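Pyridine nucleotide-disulfide oxidoreductase-like protein (Myceliophthora thermophila, PDB 5MQ6) uses FAD and NADPH to insert a single oxygen atom next to the carbonyl group of ketones, notably bulky polycyclic ones, giving esters or lactones. Local coordinates at residues A[517-522]-A[550-555]; A[558-561]-A[566-569]; A[638-641]-A[645-648]. All blocks are in the same frame, centred on the assembly; numbering follows the deposited sequence.

Contact 1 of 3, residues A[517-522]-A[550-555]; sequences HGVCSN and EHIVQV
Val519 and Ile552 mark the nearest approach of the two backbones, with CA atoms 7.2 Å apart, where the irregular loop 517-522 runs past the side of helix 541-562. Side chains and one water span that gap. On one flank CG1 of Val519 lies 3.9 Å from CD1 of Ile552, the two aliphatic chains sliding past each other in opposite directions so that CB of Val519 also touches Ile552. The other methyl of Val519, CG2, comes to the rim of the His551 imidazole near its plane, 4.2 Å from CD2 of His551. A chi1 of -176° swings the His551 imidazole away from the backbone N and out to the loop, and CG2 of Val555, one turn on, lies against one of its faces.

The polar flank is a histidine pair. The rings of His517 and His551 meet obliquely, planes at 67°, and ND1 of His517 stands 3.4 Å from NE2 of His551, a weak hydrogen bond at best. A water does the firmer joining, 2.7 Å from ND1 of His517 and 2.7 Å from NE2 of His551, lying in the plane of the His551 ring at its edge. Behind the pair, His551 ND1 is hydrogen-bonded to Arg641 of helix 630-641, while the His517 ring meets Tyr640 edge-to-face. The side chain of Ile552, about 11 Å from the bound FAD, also touches Tyr93 of helix 88-99, which appears to start in a Rossmann-type glycine-rich turn, placing the contact beside the dinucleotide-binding fold.

Both nitrogens of His551 thus have partners in a buried setting. Because a guanidinium only donates, ND1 of His551 probably acts as acceptor, and a neutral ring is plausible; NE2 is left to the water and His517.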
loop_
_atom_site.group_PDB
_atom_site.type_symbol
_atom_site.label_atom_id
_atom_site.label_comp_id
_atom_site.label_asym_id
_atom_site.label_seq_id
_atom_site.Cartn_x
_atom_site.Cartn_y
_atom_site.Cartn_z
ATOM N N HIS A 517 5.855 12.178 14.934
ATOM C CA HIS A 517 6.186 12.124 13.488
ATOM C C HIS A 517 5.674 10.912 12.732
ATOM O O HIS A 517 6.132 10.594 11.602
ATOM C CB HIS A 517 7.705 12.299 13.319
ATOM C CG HIS A 517 8.264 13.557 13.921
ATOM N ND1 HIS A 517 9.581 13.661 14.344
ATOM C CD2 HIS A 517 7.739 14.783 14.090
ATOM C CE1 HIS A 517 9.813 14.886 14.759
ATOM N NE2 HIS A 517 8.735 15.599 14.555
ATOM N N GLY A 518 4.752 10.205 13.354
ATOM C CA GLY A 518 4.187 8.948 12.852
ATOM C C GLY A 518 5.028 7.697 13.023
ATOM O O GLY A 518 4.629 6.610 12.546
ATOM N N VAL A 519 6.136 7.783 13.736
ATOM C CA VAL A 519 7.069 6.638 13.695
ATOM C C VAL A 519 7.343 5.913 14.997
ATOM O O VAL A 519 8.025 4.853 15.002
ATOM C CB VAL A 519 8.452 7.061 13.119
ATOM C CG1 VAL A 519 8.289 7.582 11.696
ATOM C CG2 VAL A 519 9.116 8.077 13.967
ATOM N N CYS A 520 6.872 6.477 16.104
ATOM C CA CYS A 520 7.056 5.820 17.447
ATOM C C CYS A 520 5.964 6.299 18.392
ATOM O O CYS A 520 5.280 7.297 18.104
ATOM C CB CYS A 520 8.442 6.159 17.988
ATOM S SG CYS A 520 8.624 7.944 18.264
ATOM N N SER A 521 5.827 5.634 19.539
ATOM C CA SER A 521 4.793 5.887 20.559
ATOM C C SER A 521 5.360 5.653 22.003
ATOM O O SER A 521 6.197 4.713 22.284
ATOM C CB SER A 521 3.610 4.961 20.359
ATOM O OG SER A 521 2.400 5.516 20.895
ATOM N N ASN A 522 4.875 6.493 22.897
ATOM C CA ASN A 522 5.242 6.440 24.293
ATOM C C ASN A 522 4.786 5.162 24.936
ATOM O O ASN A 522 3.631 4.725 24.750
ATOM C CB ASN A 522 4.698 7.643 25.070
ATOM C CG ASN A 522 5.045 7.555 26.530
ATOM O OD1 ASN A 522 4.201 7.155 27.251
ATOM N ND2 ASN A 522 6.347 7.751 26.927
ATOM N N GLU A 550 14.789 6.858 6.415
ATOM C CA GLU A 550 15.877 7.806 6.709
ATOM C C GLU A 550 15.690 8.509 8.054
ATOM O O GLU A 550 16.647 8.622 8.823
ATOM C CB GLU A 550 15.968 8.898 5.694
ATOM C CG GLU A 550 17.099 9.902 5.977
ATOM C CD GLU A 550 17.172 10.962 4.925
ATOM O OE1 GLU A 550 16.219 11.745 4.743
ATOM O OE2 GLU A 550 18.197 11.036 4.268
ATOM N N HIS A 551 14.484 9.016 8.342
ATOM C CA HIS A 551 14.309 9.651 9.632
ATOM C C HIS A 551 14.563 8.678 10.801
ATOM O O HIS A 551 15.235 9.030 11.764
ATOM C CB HIS A 551 12.864 10.159 9.712
ATOM C CG HIS A 551 12.568 10.920 10.935
ATOM N ND1 HIS A 551 13.271 12.058 11.305
ATOM C CD2 HIS A 551 11.671 10.689 11.912
ATOM C CE1 HIS A 551 12.808 12.496 12.462
ATOM N NE2 HIS A 551 11.842 11.677 12.851
ATOM N N ILE A 552 13.945 7.494 10.731
ATOM C CA ILE A 552 14.049 6.515 11.805
ATOM C C ILE A 552 15.547 6.187 12.047
ATOM O O ILE A 552 16.043 6.203 13.188
ATOM C CB ILE A 552 13.204 5.266 11.481
ATOM C CG1 ILE A 552 11.716 5.653 11.575
ATOM C CG2 ILE A 552 13.528 4.137 12.467
ATOM C CD1 ILE A 552 10.715 4.651 11.034
ATOM N N VAL A 553 16.271 5.878 10.975
ATOM C CA VAL A 553 17.686 5.412 11.091
ATOM C C VAL A 553 18.557 6.561 11.592
ATOM O O VAL A 553 19.495 6.373 12.447
ATOM C CB VAL A 553 18.212 4.770 9.769
ATOM C CG1 VAL A 553 19.702 4.552 9.863
ATOM C CG2 VAL A 553 17.497 3.421 9.534
ATOM N N GLN A 554 18.238 7.790 11.142
ATOM C CA GLN A 554 18.994 8.924 11.625
ATOM C C GLN A 554 18.742 9.269 13.125
ATOM O O GLN A 554 19.673 9.645 13.833
ATOM C CB GLN A 554 18.800 10.145 10.719
ATOM C CG GLN A 554 19.414 9.927 9.359
ATOM C CD GLN A 554 20.935 9.753 9.420
ATOM O OE1 GLN A 554 21.605 10.509 10.100
ATOM N NE2 GLN A 554 21.455 8.775 8.761
ATOM N N VAL A 555 17.498 9.125 13.600
ATOM C CA VAL A 555 17.195 9.317 15.005
ATOM C C VAL A 555 17.935 8.287 15.854
ATOM O O VAL A 555 18.513 8.593 16.941
ATOM C CB VAL A 555 15.690 9.199 15.218
ATOM C CG1 VAL A 555 15.325 8.957 16.684
ATOM C CG2 VAL A 555 15.012 10.475 14.698
HETATM O O HOH W 1 10.628 11.375 15.266
#

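Contact 2 of 3, residues A[558-561]-A[566-569]; sequences TAED and DALV
The carboxylate of Glu560 receives two consecutive backbone amides of the 566-569 segment, neither of them in its plane. Asp566 N meets OE1 of Glu560 on the syn side, 34° out of the plane, at 2.7 Å; Ala567 N reaches OE2 of Glu560 from above the plane, at 2.8 Å. Both bonds are nearly straight, at 167°. The glutamate chain is bent at chi2 (-72°), which folds the carboxylate over to the start of strand 567-571. OE2 has a further partner in the hydroxyl of Tyr218, and the side chain of Asp566 turns to Arg654.

Beside this clasp the helix packs on the strand through small side chains. CB of Ala559 lies 4.0 Å from CB of Ala567 and presses closely on CG2 of Val569, at 3.4 Å, with Ile651 of the partner strand 649-653 also against Ala559. The helix sits over the two-stranded antiparallel sheet that 567-571 forms with 649-653. Replacing Glu560 by an alanine is likely to leave the two amides and the Tyr218 hydroxyl without their shared acceptor and the turn into the strand free to shift. One buried carboxylate thus satisfies two adjacent main-chain N-H groups where the chain passes from helix to strand.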
loop_
_atom_site.group_PDB
_atom_site.type_symbol
_atom_site.label_atom_id
_atom_site.label_comp_id
_atom_site.label_asym_id
_atom_site.label_seq_id
_atom_site.Cartn_x
_atom_site.Cartn_y
_atom_site.Cartn_z
ATOM N N THR A 558 21.671 9.097 15.921
ATOM C CA THR A 558 21.869 10.157 16.868
ATOM C C THR A 558 21.896 9.653 18.288
ATOM O O THR A 558 22.773 9.978 19.034
ATOM C CB THR A 558 20.808 11.251 16.739
ATOM O OG1 THR A 558 20.847 11.737 15.408
ATOM C CG2 THR A 558 21.058 12.440 17.648
ATOM N N ALA A 559 20.898 8.900 18.656
ATOM C CA ALA A 559 20.757 8.384 20.008
ATOM C C ALA A 559 21.930 7.483 20.323
ATOM O O ALA A 559 22.562 7.659 21.391
ATOM C CB ALA A 559 19.399 7.637 20.174
ATOM N N GLU A 560 22.287 6.573 19.389
ATOM C CA GLU A 560 23.413 5.638 19.612
ATOM C C GLU A 560 24.702 6.466 19.812
ATOM O O GLU A 560 25.497 6.156 20.667
ATOM C CB GLU A 560 23.609 4.659 18.412
ATOM C CG GLU A 560 22.479 3.613 18.306
ATOM C CD GLU A 560 22.580 2.562 19.449
ATOM O OE1 GLU A 560 23.656 1.931 19.645
ATOM O OE2 GLU A 560 21.611 2.383 20.198
ATOM N N ASP A 561 24.893 7.496 18.990
ATOM C CA ASP A 561 26.091 8.293 19.087
ATOM C C ASP A 561 26.108 9.057 20.436
ATOM O O ASP A 561 27.124 9.133 21.096
ATOM C CB ASP A 561 26.204 9.291 17.998
ATOM C CG ASP A 561 26.629 8.704 16.645
ATOM O OD1 ASP A 561 27.195 7.584 16.535
ATOM O OD2 ASP A 561 26.422 9.429 15.647
ATOM N N ASP A 566 24.336 1.602 22.216
ATOM C CA ASP A 566 23.368 0.899 23.033
ATOM C C ASP A 566 22.431 1.795 23.759
ATOM O O ASP A 566 22.362 1.827 24.998
ATOM C CB ASP A 566 24.026 -0.179 23.932
ATOM C CG ASP A 566 23.057 -1.283 24.339
ATOM O OD1 ASP A 566 21.869 -1.368 23.911
ATOM O OD2 ASP A 566 23.532 -2.115 25.148
ATOM N N ALA A 567 21.593 2.439 22.950
ATOM C CA ALA A 567 20.551 3.356 23.453
ATOM C C ALA A 567 19.228 2.765 23.711
ATOM O O ALA A 567 18.753 1.796 23.019
ATOM C CB ALA A 567 20.435 4.568 22.518
ATOM N N LEU A 568 18.578 3.414 24.670
ATOM C CA LEU A 568 17.193 3.237 24.899
ATOM C C LEU A 568 16.532 4.552 24.542
ATOM O O LEU A 568 16.784 5.535 25.219
ATOM C CB LEU A 568 16.983 2.854 26.366
ATOM C CG LEU A 568 15.539 2.554 26.742
ATOM C CD1 LEU A 568 15.049 1.297 26.016
ATOM C CD2 LEU A 568 15.388 2.414 28.235
ATOM N N VAL A 569 15.618 4.530 23.561
ATOM C CA VAL A 569 15.063 5.695 22.969
ATOM C C VAL A 569 13.581 5.607 23.023
ATOM O O VAL A 569 13.002 4.686 22.424
ATOM C CB VAL A 569 15.403 5.728 21.453
ATOM C CG1 VAL A 569 14.878 7.012 20.853
ATOM C CG2 VAL A 569 16.873 5.660 21.259
#

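Contact 3 of 3, residues A[638-641]-A[645-648]; sequences QEYR and SLKG
Tyr640 makes the close part of this contact, its phenol reaching from the last turn of helix 630-641 to the backbone of the next loop. The hydroxyl OH donates to the carbonyl O of Lys647 over 2.7 Å; that oxygen lies at the ring edge, in its plane, whereas the donor is tilted 34° from the carbonyl plane. A chi1 of 170° carries the Tyr640 ring away from its own amide to the loop; CE1 lies 4.2 Å from CD2 of Leu646, whose side chain packs onward against Val555 and Thr558 of helix 541-562.

The arrangement is a helix-to-strand connection: the chain leaves helix 630-641, turns back on the tyrosine and enters strand 649-653 after Gly648, where a CB would jam against the carbonyl O of Lys647.

Toward solvent the join is looser and runs through water. The carbonyl O of Tyr640 accepts from two waters; one, 2.9 Å from that O, takes the N-H of Leu646, and the other accepts from Lys647 N, donates to Ser645 OG and lies over one face of the tyrosine ring, near its rim. CB of Lys647 touches CE2 of Tyr640, at 4.1 Å, and its extended chain runs out into solvent.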
loop_
_atom_site.group_PDB
_atom_site.type_symbol
_atom_site.label_atom_id
_atom_site.label_comp_id
_atom_site.label_asym_id
_atom_site.label_seq_id
_atom_site.Cartn_x
_atom_site.Cartn_y
_atom_site.Cartn_z
ATOM N N GLN A 638 13.920 17.115 8.641
ATOM C CA GLN A 638 15.320 17.548 8.449
ATOM C C GLN A 638 15.644 18.602 9.490
ATOM O O GLN A 638 16.632 18.475 10.209
ATOM C CB GLN A 638 15.576 18.136 7.039
ATOM C CG GLN A 638 15.546 17.083 5.954
ATOM C CD GLN A 638 15.432 17.614 4.537
ATOM O OE1 GLN A 638 15.109 18.786 4.337
ATOM N NE2 GLN A 638 15.687 16.728 3.527
ATOM N N GLU A 639 14.761 19.583 9.641
ATOM C CA GLU A 639 15.051 20.609 10.650
ATOM C C GLU A 639 15.095 20.034 12.075
ATOM O O GLU A 639 15.914 20.432 12.902
ATOM C CB GLU A 639 14.075 21.766 10.555
ATOM C CG GLU A 639 14.233 22.479 9.203
ATOM C CD GLU A 639 13.112 23.472 8.920
ATOM O OE1 GLU A 639 12.085 23.526 9.642
ATOM O OE2 GLU A 639 13.258 24.239 7.962
ATOM N N TYR A 640 14.213 19.088 12.335
ATOM C CA TYR A 640 14.148 18.467 13.636
ATOM C C TYR A 640 15.464 17.704 14.035
ATOM O O TYR A 640 15.904 17.705 15.216
ATOM C CB TYR A 640 12.916 17.590 13.713
ATOM C CG TYR A 640 12.878 16.713 14.958
ATOM C CD1 TYR A 640 13.512 15.485 14.988
ATOM C CD2 TYR A 640 12.233 17.126 16.072
ATOM C CE1 TYR A 640 13.504 14.683 16.113
ATOM C CE2 TYR A 640 12.161 16.354 17.224
ATOM C CZ TYR A 640 12.818 15.119 17.236
ATOM O OH TYR A 640 12.796 14.393 18.362
ATOM N N ARG A 641 16.085 17.085 13.040
ATOM C CA ARG A 641 17.232 16.256 13.277
ATOM C C ARG A 641 18.501 17.086 13.343
ATOM O O ARG A 641 19.509 16.622 13.829
ATOM C CB ARG A 641 17.362 15.250 12.152
ATOM C CG ARG A 641 16.277 14.168 12.118
ATOM C CD ARG A 641 16.732 12.984 11.285
ATOM N NE ARG A 641 17.054 13.322 9.898
ATOM C CZ ARG A 641 16.176 13.411 8.882
ATOM N NH1 ARG A 641 16.599 13.681 7.676
ATOM N NH2 ARG A 641 14.906 13.157 9.015
ATOM N N SER A 645 19.422 17.216 19.097
ATOM C CA SER A 645 18.726 17.317 20.402
ATOM C C SER A 645 17.646 16.243 20.601
ATOM O O SER A 645 17.297 15.906 21.715
ATOM C CB SER A 645 18.146 18.712 20.625
ATOM O OG SER A 645 17.215 19.068 19.611
ATOM N N LEU A 646 17.046 15.750 19.509
ATOM C CA LEU A 646 16.000 14.777 19.600
ATOM C C LEU A 646 14.905 15.183 20.558
ATOM O O LEU A 646 14.512 14.474 21.490
ATOM C CB LEU A 646 16.576 13.421 19.927
ATOM C CG LEU A 646 17.451 12.722 18.906
ATOM C CD1 LEU A 646 17.824 11.327 19.481
ATOM C CD2 LEU A 646 16.895 12.532 17.499
ATOM N N LYS A 647 14.408 16.364 20.325
ATOM C CA LYS A 647 13.503 17.015 21.253
ATOM C C LYS A 647 12.290 16.155 21.444
ATOM O O LYS A 647 11.758 15.672 20.459
ATOM C CB LYS A 647 13.084 18.392 20.703
ATOM C CG LYS A 647 12.109 19.062 21.675
ATOM C CD LYS A 647 11.743 20.526 21.302
ATOM C CE LYS A 647 10.728 21.127 22.274
ATOM N NZ LYS A 647 9.873 22.168 21.602
ATOM N N GLY A 648 11.833 15.996 22.686
ATOM C CA GLY A 648 10.752 15.073 22.928
ATOM C C GLY A 648 11.100 13.572 23.103
ATOM O O GLY A 648 10.234 12.778 23.466
HETATM O O HOH W 2 17.752 16.024 16.751
HETATM O O HOH W 3 15.123 18.112 17.995
#

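Along the chain the three contacts follow in series, none crossing or enclosing another. Contact 1 closes the longest loop, 27 residues that include strand 527-529 and the first part of helix 541-562. That same helix then carries contact 2, a short connection from its C-terminal end into strand 567-571. Contact 3 closes a short loop between helix 630-641 and strand 649-653, the antiparallel partner of 567-571. In space they join up: CD of Arg641 packs on CB of Gln554 (3.6 Å), linking contacts 3 and 1, and CD1 of Leu646 lies 4.0 Å from N of Ala559, linking contacts 3 and 2. The C-terminal helix and strand are thereby tied to helix 541-562.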